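Local coordinates for polyketide synthase associated protein 5 (Mycobacterium tuberculosis, PDB 1Q9J) that probably catalyses the transfer of mycocerosic acids from their synthase onto phthiocerol, phthiodiolone and phenolphthiocerol, the final step in making the dimycocerosate esters of the mycobacterium, at residues F17-F23 with R97-S101; V52-H56 with L67-L72; L104-Q108 with T119-C125. All coordinates share one frame. Numbering follows the deposited sequence.

Interaction 1: residues F17-F23 with R97-S101; sequences FAQYEVF and RLDQS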
loop_
_atom_site.group_PDB
_atom_site.type_symbol
_atom_site.label_atom_id
_atom_site.label_comp_id
_atom_site.label_asym_id
_atom_site.label_seq_id
_atom_site.Cartn_x
_atom_site.Cartn_y
_atom_site.Cartn_z
ATOM N N PHE A 17 0.726 -12.749 -1.277
ATOM C CA PHE A 17 1.209 -12.059 -2.467
ATOM C C PHE A 17 1.763 -12.985 -3.551
ATOM O O PHE A 17 1.799 -12.616 -4.730
ATOM C CB PHE A 17 2.248 -11.013 -2.066
ATOM C CG PHE A 17 1.868 -10.231 -0.839
ATOM C CD1 PHE A 17 2.496 -10.476 0.380
ATOM C CD2 PHE A 17 0.850 -9.278 -0.891
ATOM C CE1 PHE A 17 2.113 -9.785 1.525
ATOM C CE2 PHE A 17 0.462 -8.584 0.250
ATOM C CZ PHE A 17 1.093 -8.834 1.460
ATOM N N ALA A 18 2.215 -14.173 -3.162
ATOM C CA ALA A 18 2.703 -15.121 -4.159
ATOM C C ALA A 18 1.486 -15.871 -4.734
ATOM O O ALA A 18 1.383 -16.080 -5.947
ATOM C CB ALA A 18 3.692 -16.101 -3.542
ATOM N N GLN A 19 0.556 -16.246 -3.862
ATOM C CA GLN A 19 -0.644 -16.947 -4.292
ATOM C C GLN A 19 -1.500 -16.139 -5.284
ATOM O O GLN A 19 -2.266 -16.720 -6.043
ATOM C CB GLN A 19 -1.491 -17.352 -3.077
ATOM C CG GLN A 19 -2.758 -18.116 -3.458
ATOM C CD GLN A 19 -3.512 -18.683 -2.257
ATOM O OE1 GLN A 19 -3.779 -17.975 -1.275
ATOM N NE2 GLN A 19 -3.887 -19.960 -2.346
ATOM N N TYR A 20 -1.383 -14.812 -5.273
ATOM C CA TYR A 20 -2.132 -13.970 -6.207
ATOM C C TYR A 20 -1.172 -13.136 -7.043
ATOM O O TYR A 20 -1.542 -12.066 -7.529
ATOM C CB TYR A 20 -3.085 -13.006 -5.483
ATOM C CG TYR A 20 -4.244 -13.690 -4.802
ATOM C CD1 TYR A 20 -4.036 -14.517 -3.702
ATOM C CD2 TYR A 20 -5.542 -13.548 -5.286
ATOM C CE1 TYR A 20 -5.085 -15.194 -3.099
ATOM C CE2 TYR A 20 -6.606 -14.218 -4.695
ATOM C CZ TYR A 20 -6.365 -15.045 -3.599
ATOM O OH TYR A 20 -7.391 -15.743 -3.008
ATOM N N GLU A 21 0.053 -13.626 -7.215
ATOM C CA GLU A 21 1.066 -12.914 -7.985
ATOM C C GLU A 21 0.933 -11.403 -7.798
ATOM O O GLU A 21 0.899 -10.656 -8.778
ATOM C CB GLU A 21 0.935 -13.256 -9.473
ATOM C CG GLU A 21 1.473 -14.632 -9.893
ATOM C CD GLU A 21 2.578 -14.542 -10.968
ATOM O OE1 GLU A 21 3.029 -15.614 -11.441
ATOM O OE2 GLU A 21 3.001 -13.411 -11.331
ATOM N N VAL A 22 0.873 -10.937 -6.553
ATOM C CA VAL A 22 0.701 -9.503 -6.314
ATOM C C VAL A 22 1.969 -8.659 -6.520
ATOM O O VAL A 22 3.014 -8.932 -5.943
ATOM C CB VAL A 22 0.136 -9.238 -4.872
ATOM C CG1 VAL A 22 -0.072 -7.744 -4.661
ATOM C CG2 VAL A 22 -1.170 -9.982 -4.669
ATOM N N PHE A 23 1.846 -7.634 -7.353
ATOM C CA PHE A 23 2.923 -6.699 -7.629
ATOM C C PHE A 23 2.338 -5.314 -7.357
ATOM O O PHE A 23 1.145 -5.066 -7.589
ATOM C CB PHE A 23 3.351 -6.708 -9.097
ATOM C CG PHE A 23 4.331 -7.787 -9.464
ATOM C CD1 PHE A 23 3.926 -9.120 -9.567
ATOM C CD2 PHE A 23 5.641 -7.458 -9.806
ATOM C CE1 PHE A 23 4.803 -10.097 -10.015
ATOM C CE2 PHE A 23 6.523 -8.444 -10.254
ATOM C CZ PHE A 23 6.103 -9.766 -10.362
ATOM N N ARG A 97 5.639 -7.937 -19.106
ATOM C CA ARG A 97 5.120 -9.135 -18.475
ATOM C C ARG A 97 5.772 -9.381 -17.120
ATOM O O ARG A 97 6.933 -9.791 -17.037
ATOM C CB ARG A 97 5.369 -10.331 -19.395
ATOM C CG ARG A 97 5.044 -11.673 -18.788
ATOM C CD ARG A 97 6.089 -12.698 -19.186
ATOM N NE ARG A 97 5.823 -13.995 -18.569
ATOM C CZ ARG A 97 6.657 -15.031 -18.609
ATOM N NH1 ARG A 97 7.821 -14.924 -19.239
ATOM N NH2 ARG A 97 6.327 -16.174 -18.021
ATOM N N LEU A 98 5.011 -9.127 -16.061
ATOM C CA LEU A 98 5.494 -9.323 -14.701
ATOM C C LEU A 98 5.344 -10.792 -14.377
ATOM O O LEU A 98 4.278 -11.363 -14.582
ATOM C CB LEU A 98 4.664 -8.508 -13.715
ATOM C CG LEU A 98 4.566 -7.023 -14.015
ATOM C CD1 LEU A 98 3.458 -6.450 -13.187
ATOM C CD2 LEU A 98 5.883 -6.316 -13.760
ATOM N N ASP A 99 6.404 -11.401 -13.860
ATOM C CA ASP A 99 6.350 -12.815 -13.528
ATOM C C ASP A 99 7.166 -13.145 -12.282
ATOM O O ASP A 99 8.382 -12.970 -12.275
ATOM C CB ASP A 99 6.875 -13.630 -14.707
ATOM C CG ASP A 99 6.770 -15.120 -14.475
ATOM O OD1 ASP A 99 7.272 -15.894 -15.313
ATOM O OD2 ASP A 99 6.178 -15.523 -13.457
ATOM N N GLN A 100 6.488 -13.624 -11.240
ATOM C CA GLN A 100 7.133 -14.001 -9.982
ATOM C C GLN A 100 8.325 -14.920 -10.170
ATOM O O GLN A 100 9.397 -14.686 -9.614
ATOM C CB GLN A 100 6.168 -14.749 -9.079
ATOM C CG GLN A 100 4.967 -13.987 -8.650
ATOM C CD GLN A 100 4.092 -14.819 -7.728
ATOM O OE1 GLN A 100 3.269 -14.286 -6.990
ATOM N NE2 GLN A 100 4.268 -16.139 -7.772
ATOM N N SER A 101 8.107 -15.992 -10.929
ATOM C CA SER A 101 9.131 -16.999 -11.194
ATOM C C SER A 101 10.358 -16.418 -11.868
ATOM O O SER A 101 11.413 -17.044 -11.875
ATOM C CB SER A 101 8.552 -18.096 -12.070
ATOM O OG SER A 101 7.980 -17.531 -13.229
#
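Arg97 lies on the surface, away from 17-23. Its NH2 is 2.9 Å from Asp99 OD1, a charge pairing without a directed hydrogen bond. Leu98 makes the main apolar contact. Its CB sits over the face of the Phe23 ring, 3.9 Å from the ring centroid and close to the ring normal, a CH-pi contact. Leu98 also touches Tyr121 of strand 117-123. Asp99 points its CB away, yet its carboxylate ends 3.7 Å from that of Glu21 (OD2 to OE1), two like charges close together. Asp99 OD2 accepts a hydrogen bond from Ser101 OG at 2.7 Å. Gln100 then reaches the turn where helix 12-19 ends. That end is a Schellman motif: Val22 N bonds Phe17 O at 2.6 Å and Glu21 N bonds Ala18 O at 3.1 Å. Glu21 is the C' residue and has positive phi. The turn sends the chain into strand 23-31 and leaves Phe17 stacked on His124, the proton acceptor by similarity. Gln100 N donates a weak hydrogen bond to Glu21 OE2 at 3.5 Å. The Gln100 side chain extends across the turn and also packs on Leu57, Trp65 and His123.

Interaction 2: residues V52-H56 with L67-L72; sequences VLASH and LVADDL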
loop_
_atom_site.group_PDB
_atom_site.type_symbol
_atom_site.label_atom_id
_atom_site.label_comp_id
_atom_site.label_asym_id
_atom_site.label_seq_id
_atom_site.Cartn_x
_atom_site.Cartn_y
_atom_site.Cartn_z
ATOM N N VAL A 52 18.092 -8.549 -2.112
ATOM C CA VAL A 52 17.020 -9.546 -2.105
ATOM C C VAL A 52 16.127 -9.330 -3.339
ATOM O O VAL A 52 15.639 -10.284 -3.947
ATOM C CB VAL A 52 16.141 -9.430 -0.851
ATOM C CG1 VAL A 52 15.377 -10.716 -0.638
ATOM C CG2 VAL A 52 16.989 -9.145 0.337
ATOM N N LEU A 53 15.915 -8.060 -3.677
ATOM C CA LEU A 53 15.103 -7.679 -4.813
ATOM C C LEU A 53 15.576 -8.373 -6.088
ATOM O O LEU A 53 14.832 -8.479 -7.081
ATOM C CB LEU A 53 15.152 -6.167 -5.011
ATOM C CG LEU A 53 14.739 -5.401 -3.768
ATOM C CD1 LEU A 53 14.908 -3.905 -3.973
ATOM C CD2 LEU A 53 13.309 -5.739 -3.445
ATOM N N ALA A 54 16.810 -8.861 -6.065
ATOM C CA ALA A 54 17.345 -9.537 -7.222
ATOM C C ALA A 54 17.031 -11.007 -7.161
ATOM O O ALA A 54 17.925 -11.836 -7.246
ATOM C CB ALA A 54 18.839 -9.340 -7.278
ATOM N N SER A 55 15.763 -11.346 -7.027
ATOM C CA SER A 55 15.424 -12.749 -6.963
ATOM C C SER A 55 14.076 -13.018 -7.590
ATOM O O SER A 55 13.511 -12.158 -8.257
ATOM C CB SER A 55 15.378 -13.192 -5.517
ATOM O OG SER A 55 14.191 -12.707 -4.911
ATOM N N HIS A 56 13.570 -14.223 -7.354
ATOM C CA HIS A 56 12.290 -14.641 -7.880
ATOM C C HIS A 56 11.736 -15.724 -6.982
ATOM O O HIS A 56 12.421 -16.190 -6.072
ATOM C CB HIS A 56 12.435 -15.181 -9.296
ATOM C CG HIS A 56 13.318 -16.381 -9.400
ATOM N ND1 HIS A 56 14.677 -16.290 -9.618
ATOM C CD2 HIS A 56 13.044 -17.701 -9.271
ATOM C CE1 HIS A 56 15.201 -17.502 -9.615
ATOM N NE2 HIS A 56 14.231 -18.377 -9.407
ATOM N N LEU A 67 12.126 -18.229 -2.152
ATOM C CA LEU A 67 12.640 -17.000 -2.686
ATOM C C LEU A 67 14.021 -17.484 -3.131
ATOM O O LEU A 67 14.854 -17.860 -2.293
ATOM C CB LEU A 67 12.763 -15.983 -1.565
ATOM C CG LEU A 67 13.180 -14.595 -1.999
ATOM C CD1 LEU A 67 12.006 -13.899 -2.677
ATOM C CD2 LEU A 67 13.651 -13.822 -0.801
ATOM N N VAL A 68 14.237 -17.533 -4.445
ATOM C CA VAL A 68 15.503 -17.996 -5.001
ATOM C C VAL A 68 16.295 -16.804 -5.479
ATOM O O VAL A 68 15.732 -15.871 -6.053
ATOM C CB VAL A 68 15.268 -18.974 -6.169
ATOM C CG1 VAL A 68 16.604 -19.410 -6.782
ATOM C CG2 VAL A 68 14.509 -20.191 -5.659
ATOM N N ALA A 69 17.600 -16.820 -5.237
ATOM C CA ALA A 69 18.429 -15.686 -5.633
ATOM C C ALA A 69 18.829 -15.684 -7.101
ATOM O O ALA A 69 18.991 -16.729 -7.731
ATOM C CB ALA A 69 19.675 -15.625 -4.752
ATOM N N ASP A 70 18.964 -14.475 -7.627
ATOM C CA ASP A 70 19.374 -14.262 -8.996
ATOM C C ASP A 70 20.668 -13.455 -8.994
ATOM O O ASP A 70 21.337 -13.322 -7.967
ATOM C CB ASP A 70 18.297 -13.502 -9.778
ATOM C CG ASP A 70 17.102 -14.372 -10.135
ATOM O OD1 ASP A 70 17.315 -15.508 -10.595
ATOM O OD2 ASP A 70 15.953 -13.921 -9.964
ATOM N N ASP A 71 20.999 -12.908 -10.155
ATOM C CA ASP A 71 22.198 -12.111 -10.337
ATOM C C ASP A 71 21.761 -10.671 -10.524
ATOM O O ASP A 71 20.627 -10.409 -10.920
ATOM C CB ASP A 71 22.936 -12.607 -11.577
ATOM C CG ASP A 71 22.019 -13.374 -12.520
ATOM O OD1 ASP A 71 21.623 -14.513 -12.173
ATOM O OD2 ASP A 71 21.678 -12.837 -13.600
ATOM N N LEU A 72 22.649 -9.731 -10.236
ATOM C CA LEU A 72 22.301 -8.332 -10.399
ATOM C C LEU A 72 22.765 -7.856 -11.780
ATOM O O LEU A 72 22.406 -6.761 -12.224
ATOM C CB LEU A 72 22.941 -7.490 -9.279
ATOM C CG LEU A 72 22.586 -7.815 -7.811
ATOM C CD1 LEU A 72 23.135 -9.183 -7.424
ATOM C CD2 LEU A 72 23.161 -6.754 -6.885
#
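A histidine-carboxylate hydrogen bond ties the two strands together just where their pairing ends. His56 ND1 donates to Asp70 OD2 at 2.7 Å, nearly straight, with the oxygen at the edge of the imidazole ring. The other ring nitrogen, NE2, is hydrogen-bonded to Glu58, so the ring is held between two acidic side chains. The chi1 of His56 is near +60°, which turns the ring back over its partner strand, and NE2 comes within 3.5 Å of Val68 CB.

The backbone pairing is short and antiparallel. His56 and Val68 form a hydrogen-bonded pair: His56 N to Val68 O is 3.0 Å and Val68 N to His56 O is 2.8 Å. Ser55 and Ala69 follow as a non-hydrogen-bonded pair, CA to CA 4.4 Å. One more bond, Asp70 N to Ala54 O at 2.9 Å, continues the ladder to the inverse gamma turn centred on Ala54. The turn's own bond, Ser55 N to Leu53 O at 3.0 Å, is weak; Ser55 OG also donates to Val52 O at 3.0 Å. Apolar contacts flank the ladder. Val52 CG1 meets Leu67 CD2 at 3.6 Å, and Ala54 CB lies 4.1 Å from Leu72 CG.

This is the open end of the beta hairpin 55-59 and 65-69. Strand 65-69 is central in a three-stranded antiparallel sheet, and strand 6-9 pairs along its other edge. Ile7 packs on Ser55, Leu67 and Ala69, while Leu47 of helix 36-49 packs on Leu53 and Ala54.

Interaction 3: residues L104-Q108 with T119-C125; sequences LLHLQ and TLYLHHC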
loop_
_atom_site.group_PDB
_atom_site.type_symbol
_atom_site.label_atom_id
_atom_site.label_comp_id
_atom_site.label_asym_id
_atom_site.label_seq_id
_atom_site.Cartn_x
_atom_site.Cartn_y
_atom_site.Cartn_z
ATOM N N LEU A 104 11.280 -9.787 -9.535
ATOM C CA LEU A 104 10.331 -9.210 -8.571
ATOM C C LEU A 104 10.438 -7.699 -8.552
ATOM O O LEU A 104 9.759 -7.037 -7.779
ATOM C CB LEU A 104 10.609 -9.738 -7.169
ATOM C CG LEU A 104 10.522 -11.253 -7.003
ATOM C CD1 LEU A 104 10.821 -11.622 -5.557
ATOM C CD2 LEU A 104 9.136 -11.728 -7.390
ATOM N N LEU A 105 11.288 -7.164 -9.418
ATOM C CA LEU A 105 11.497 -5.732 -9.481
ATOM C C LEU A 105 11.745 -5.304 -10.933
ATOM O O LEU A 105 12.486 -5.965 -11.678
ATOM C CB LEU A 105 12.691 -5.361 -8.599
ATOM C CG LEU A 105 13.094 -3.888 -8.511
ATOM C CD1 LEU A 105 11.973 -3.068 -7.895
ATOM C CD2 LEU A 105 14.357 -3.765 -7.698
ATOM N N HIS A 106 11.123 -4.190 -11.316
ATOM C CA HIS A 106 11.233 -3.635 -12.662
ATOM C C HIS A 106 11.167 -2.108 -12.600
ATOM O O HIS A 106 10.233 -1.543 -12.018
ATOM C CB HIS A 106 10.087 -4.154 -13.547
ATOM C CG HIS A 106 10.235 -5.588 -13.968
ATOM N ND1 HIS A 106 11.225 -6.012 -14.824
ATOM C CD2 HIS A 106 9.511 -6.688 -13.655
ATOM C CE1 HIS A 106 11.107 -7.316 -15.023
ATOM N NE2 HIS A 106 10.076 -7.750 -14.325
ATOM N N LEU A 107 12.164 -1.440 -13.175
ATOM C CA LEU A 107 12.166 0.022 -13.208
ATOM C C LEU A 107 11.922 0.449 -14.651
ATOM O O LEU A 107 12.807 0.350 -15.496
ATOM C CB LEU A 107 13.499 0.600 -12.707
ATOM C CG LEU A 107 13.517 2.138 -12.726
ATOM C CD1 LEU A 107 12.273 2.671 -12.027
ATOM C CD2 LEU A 107 14.774 2.674 -12.058
ATOM N N GLN A 108 10.718 0.933 -14.930
ATOM C CA GLN A 108 10.355 1.339 -16.284
ATOM C C GLN A 108 10.265 2.851 -16.505
ATOM O O GLN A 108 9.384 3.514 -15.956
ATOM C CB GLN A 108 9.021 0.694 -16.652
ATOM C CG GLN A 108 8.581 0.951 -18.074
ATOM C CD GLN A 108 7.136 0.574 -18.284
ATOM O OE1 GLN A 108 6.245 1.121 -17.630
ATOM N NE2 GLN A 108 6.889 -0.360 -19.202
ATOM N N THR A 119 8.299 4.459 -13.383
ATOM C CA THR A 119 7.408 3.486 -12.768
ATOM C C THR A 119 8.196 2.328 -12.203
ATOM O O THR A 119 8.949 1.674 -12.924
ATOM C CB THR A 119 6.402 2.930 -13.774
ATOM O OG1 THR A 119 5.763 4.016 -14.444
ATOM C CG2 THR A 119 5.348 2.085 -13.065
ATOM N N LEU A 120 8.011 2.082 -10.909
ATOM C CA LEU A 120 8.692 0.994 -10.235
ATOM C C LEU A 120 7.699 -0.111 -9.928
ATOM O O LEU A 120 6.611 0.141 -9.415
ATOM C CB LEU A 120 9.320 1.468 -8.933
ATOM C CG LEU A 120 10.266 0.438 -8.311
ATOM C CD1 LEU A 120 11.673 0.677 -8.843
ATOM C CD2 LEU A 120 10.254 0.572 -6.791
ATOM N N TYR A 121 8.073 -1.336 -10.275
ATOM C CA TYR A 121 7.228 -2.492 -10.015
ATOM C C TYR A 121 7.935 -3.323 -8.969
ATOM O O TYR A 121 9.120 -3.654 -9.098
ATOM C CB TYR A 121 7.012 -3.326 -11.268
ATOM C CG TYR A 121 6.238 -2.610 -12.335
ATOM C CD1 TYR A 121 6.876 -1.741 -13.209
ATOM C CD2 TYR A 121 4.857 -2.804 -12.473
ATOM C CE1 TYR A 121 6.159 -1.086 -14.197
ATOM C CE2 TYR A 121 4.128 -2.152 -13.458
ATOM C CZ TYR A 121 4.786 -1.291 -14.319
ATOM O OH TYR A 121 4.067 -0.616 -15.286
ATOM N N LEU A 122 7.188 -3.670 -7.934
ATOM C CA LEU A 122 7.745 -4.399 -6.822
ATOM C C LEU A 122 6.799 -5.470 -6.337
ATOM O O LEU A 122 5.643 -5.202 -6.042
ATOM C CB LEU A 122 8.008 -3.407 -5.707
ATOM C CG LEU A 122 8.839 -3.862 -4.520
ATOM C CD1 LEU A 122 10.210 -4.343 -4.973
ATOM C CD2 LEU A 122 8.951 -2.672 -3.583
ATOM N N HIS A 123 7.278 -6.699 -6.267
ATOM C CA HIS A 123 6.424 -7.750 -5.778
ATOM C C HIS A 123 6.128 -7.474 -4.302
ATOM O O HIS A 123 7.040 -7.215 -3.504
ATOM C CB HIS A 123 7.096 -9.097 -5.955
ATOM C CG HIS A 123 6.157 -10.241 -5.785
ATOM N ND1 HIS A 123 5.537 -10.850 -6.853
ATOM C CD2 HIS A 123 5.640 -10.808 -4.666
ATOM C CE1 HIS A 123 4.669 -11.743 -6.403
ATOM N NE2 HIS A 123 4.714 -11.731 -5.082
ATOM N N HIS A 124 4.850 -7.535 -3.942
ATOM C CA HIS A 124 4.416 -7.241 -2.573
ATOM C C HIS A 124 4.978 -8.141 -1.457
ATOM O O HIS A 124 4.908 -7.798 -0.278
ATOM C CB HIS A 124 2.883 -7.239 -2.512
ATOM C CG HIS A 124 2.309 -6.329 -1.465
ATOM N ND1 HIS A 124 2.622 -6.434 -0.127
ATOM C CD2 HIS A 124 1.376 -5.350 -1.554
ATOM C CE1 HIS A 124 1.906 -5.566 0.562
ATOM N NE2 HIS A 124 1.140 -4.894 -0.281
ATOM N N CYS A 125 5.550 -9.273 -1.832
ATOM C CA CYS A 125 6.098 -10.160 -0.840
ATOM C C CYS A 125 7.435 -9.577 -0.351
ATOM O O CYS A 125 8.052 -10.072 0.586
ATOM C CB CYS A 125 6.296 -11.567 -1.432
ATOM S SG CYS A 125 7.919 -11.830 -2.290
#
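Leucines fill one face of this strand pair. Leu105 and Leu122 project from it, as do Leu107 and Leu120. The end of Leu105 bends toward the partner strand and fits between two leucines: its CD1 is 3.6 Å from Leu122 CD1 and 3.9 Å from Leu120 CD1. Leu107 CD1 meets Leu120 CD1 at 3.8 Å. Phe43 of helix 36-49 and Leu135, Val136 and Leu139 of helix 129-148 pack onto this leucine surface.

The face with His106, Gln108, Thr119 and Tyr121 is more polar. His106 CB and Tyr121 CB lie 3.9 Å apart. The Tyr121 ring turns its edge to Gln108 OE1, which is 3.6 Å from Tyr121 OH.

The strands themselves run antiparallel, their axes 4.7 Å apart at closest approach. Gln108 and Thr119 exchange backbone bonds, as do His106 and Tyr121. The last bond, His123 N to Leu104 O at 2.9 Å, lies just before His124. There Leu104 CD2 packs against His123 CB at 3.6 Å.

This is a beta hairpin within a mixed sheet. Its second strand leads directly to His124, the proton acceptor by similarity. With Asp128 it fits the HHxxxDG motif of the CoA-dependent acyltransferase superfamily.

The three contacts lie on the same side of the chain's centre, and interaction 3 contains His124, the proton acceptor by similarity. The centres of interactions 1 and 3 are 10 Å apart. Val22 O lies 3.1 Å from His124 N, a probable hydrogen bond joining the turn to the active-site segment. Phe17 CE2 comes within 3.1 Å of His124 ND1. The Phe17 side chain is also about 6 Å from that of Asp128. Interaction 2 is more remote: the side chain of Leu67 is about 11 Å from that of His124. It packs on interaction 3 through Leu53 CD2 and Leu122 CD1, 3.7 Å apart. Along the chain it is nested inside interaction 1, and His56 CB touches Gln100 O at 3.1 Å.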